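Local coordinates for acyl-CoA thioesterase II (Mycobacterium avium subsp. paratuberculosis, PDB 4R9Z) that probably hydrolyses fatty acyl-CoA thioesters to free fatty acids and coenzyme A, as a TesB-type thioesterase with a double hot-dog fold, at the interface of chains A and B. Residues are numbered along the deposited sequence; one frame, centred on the assembly and turned at random. Chains: chain A/B, Uncharacterized protein.

The interface of chains A and B. Residues chain A 67, 93, 95, 102, 105; chain B 83, 93, 105, 107.
Strands 89-98 and 101-111, together with loop residues, meet across the two-fold here, in part of a symmetric interface between two copies of the double hot-dog thioesterase, and paired arginines and glutamates bridge the chains of the deposited dimer. B:Arg93 grips the carboxylate of A:Glu105 side-on: NE gives a hydrogen bond to OE2 at 2.9 Å, and NH2 reaches the syn lone pair of OE1 at 3.2 Å. The two flat groups are turned 38° apart, and both acceptors lie tilted from the guanidinium plane. On one face of each guanidinium lies the other arginine: A:Arg93 and B:Arg93 stack almost parallel, 10° apart, with the CZ atoms 3.4 Å from each other. The glutamates probably offset the like charges. The symmetry-related arginine–glutamate pair is looser: A:Arg93 NH1 lies 3.6 Å from B:Glu105 OE2, a salt bridge. The arginines share the start of the chain and part at chi3 (89° in A:Arg93) and chi4; in this model the differing ends make the two arginine–glutamate pairs unequal. B:Leu83 lays its CD2 methyl against the A:Glu105 carboxylate, while B:Met107 SD packs 3.7 Å from CG of the same glutamate, giving its stem an apolar neighbour. Farther along, A:Leu67 CD1 touches B:Leu83 CB, and a water links the backbone oxygens of A:Ile102 and B:Leu83. The patch would thus help hold together the dimer seen in the crystal.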
loop_
_atom_site.group_PDB
_atom_site.type_symbol
_atom_site.label_atom_id
_atom_site.label_comp_id
_atom_site.label_asym_id
_atom_site.label_seq_id
_atom_site.Cartn_x
_atom_site.Cartn_y
_atom_site.Cartn_z
ATOM N N LEU A 67 8.393 -8.267 -8.745
ATOM C CA LEU A 67 7.903 -8.647 -10.065
ATOM C C LEU A 67 8.553 -9.902 -10.626
ATOM O O LEU A 67 7.879 -10.758 -11.194
ATOM C CB LEU A 67 8.111 -7.490 -11.034
ATOM C CG LEU A 67 7.462 -6.190 -10.564
ATOM C CD1 LEU A 67 7.772 -5.047 -11.515
ATOM C CD2 LEU A 67 5.968 -6.393 -10.415
ATOM N N ARG A 93 10.600 7.106 -7.355
ATOM C CA ARG A 93 10.379 5.787 -7.924
ATOM C C ARG A 93 11.718 5.091 -8.027
ATOM O O ARG A 93 12.705 5.700 -8.422
ATOM C CB ARG A 93 9.699 5.875 -9.291
ATOM C CG ARG A 93 9.633 4.559 -10.044
ATOM C CD ARG A 93 9.048 4.741 -11.436
ATOM N NE ARG A 93 10.022 5.059 -12.476
ATOM C CZ ARG A 93 9.868 6.033 -13.372
ATOM N NH1 ARG A 93 8.789 6.808 -13.342
ATOM N NH2 ARG A 93 10.798 6.239 -14.295
ATOM N N THR A 95 13.552 1.590 -9.623
ATOM C CA THR A 95 13.445 0.391 -10.430
ATOM C C THR A 95 14.726 -0.426 -10.292
ATOM O O THR A 95 15.823 0.067 -10.555
ATOM C CB THR A 95 13.185 0.732 -11.899
ATOM O OG1 THR A 95 12.006 1.537 -12.001
ATOM C CG2 THR A 95 13.002 -0.534 -12.708
ATOM N N ILE A 102 13.505 -6.469 -15.029
ATOM C CA ILE A 102 12.955 -5.707 -13.903
ATOM C C ILE A 102 12.501 -6.609 -12.759
ATOM O O ILE A 102 11.552 -7.382 -12.904
ATOM C CB ILE A 102 11.767 -4.837 -14.342
ATOM C CG1 ILE A 102 12.215 -3.818 -15.391
ATOM C CG2 ILE A 102 11.165 -4.124 -13.148
ATOM C CD1 ILE A 102 11.070 -3.026 -15.996
ATOM N N GLU A 105 9.740 -2.757 -8.503
ATOM C CA GLU A 105 9.618 -1.316 -8.573
ATOM C C GLU A 105 9.024 -0.822 -7.273
ATOM O O GLU A 105 8.187 -1.493 -6.670
ATOM C CB GLU A 105 8.765 -0.874 -9.757
ATOM C CG GLU A 105 8.761 0.631 -9.923
ATOM C CD GLU A 105 8.668 1.061 -11.367
ATOM O OE1 GLU A 105 9.691 0.944 -12.073
ATOM O OE2 GLU A 105 7.586 1.527 -11.789
ATOM N N LEU B 83 5.600 -2.932 -16.568
ATOM C CA LEU B 83 6.561 -3.376 -15.559
ATOM C C LEU B 83 6.789 -4.874 -15.632
ATOM O O LEU B 83 7.896 -5.360 -15.407
ATOM C CB LEU B 83 6.095 -2.994 -14.155
ATOM C CG LEU B 83 5.860 -1.502 -13.935
ATOM C CD1 LEU B 83 5.434 -1.245 -12.501
ATOM C CD2 LEU B 83 7.109 -0.712 -14.290
ATOM N N ARG B 93 2.867 0.602 -14.464
ATOM C CA ARG B 93 3.071 1.915 -13.869
ATOM C C ARG B 93 2.172 2.890 -14.611
ATOM O O ARG B 93 2.050 2.812 -15.829
ATOM C CB ARG B 93 4.523 2.375 -13.982
ATOM C CG ARG B 93 4.721 3.821 -13.543
ATOM C CD ARG B 93 6.095 4.388 -13.914
ATOM N NE ARG B 93 7.155 3.387 -13.995
ATOM C CZ ARG B 93 8.197 3.484 -14.817
ATOM N NH1 ARG B 93 8.295 4.529 -15.631
ATOM N NH2 ARG B 93 9.134 2.538 -14.838
ATOM N N GLU B 105 1.387 9.170 -9.401
ATOM C CA GLU B 105 1.964 7.966 -9.977
ATOM C C GLU B 105 1.373 6.757 -9.275
ATOM O O GLU B 105 1.118 6.802 -8.073
ATOM C CB GLU B 105 3.488 7.968 -9.867
ATOM C CG GLU B 105 4.121 6.793 -10.577
ATOM C CD GLU B 105 5.467 7.122 -11.171
ATOM O OE1 GLU B 105 5.499 7.799 -12.221
ATOM O OE2 GLU B 105 6.487 6.695 -10.592
ATOM N N MET B 107 1.175 2.189 -9.129
ATOM C CA MET B 107 1.521 0.853 -9.582
ATOM C C MET B 107 0.332 -0.062 -9.374
ATOM O O MET B 107 -0.439 0.124 -8.442
ATOM C CB MET B 107 2.753 0.322 -8.858
ATOM C CG MET B 107 4.001 1.148 -9.086
ATOM S SD MET B 107 5.441 0.394 -8.322
ATOM C CE MET B 107 4.978 0.484 -6.603
HETATM O O HOH W 1 9.408 -7.578 -14.828
#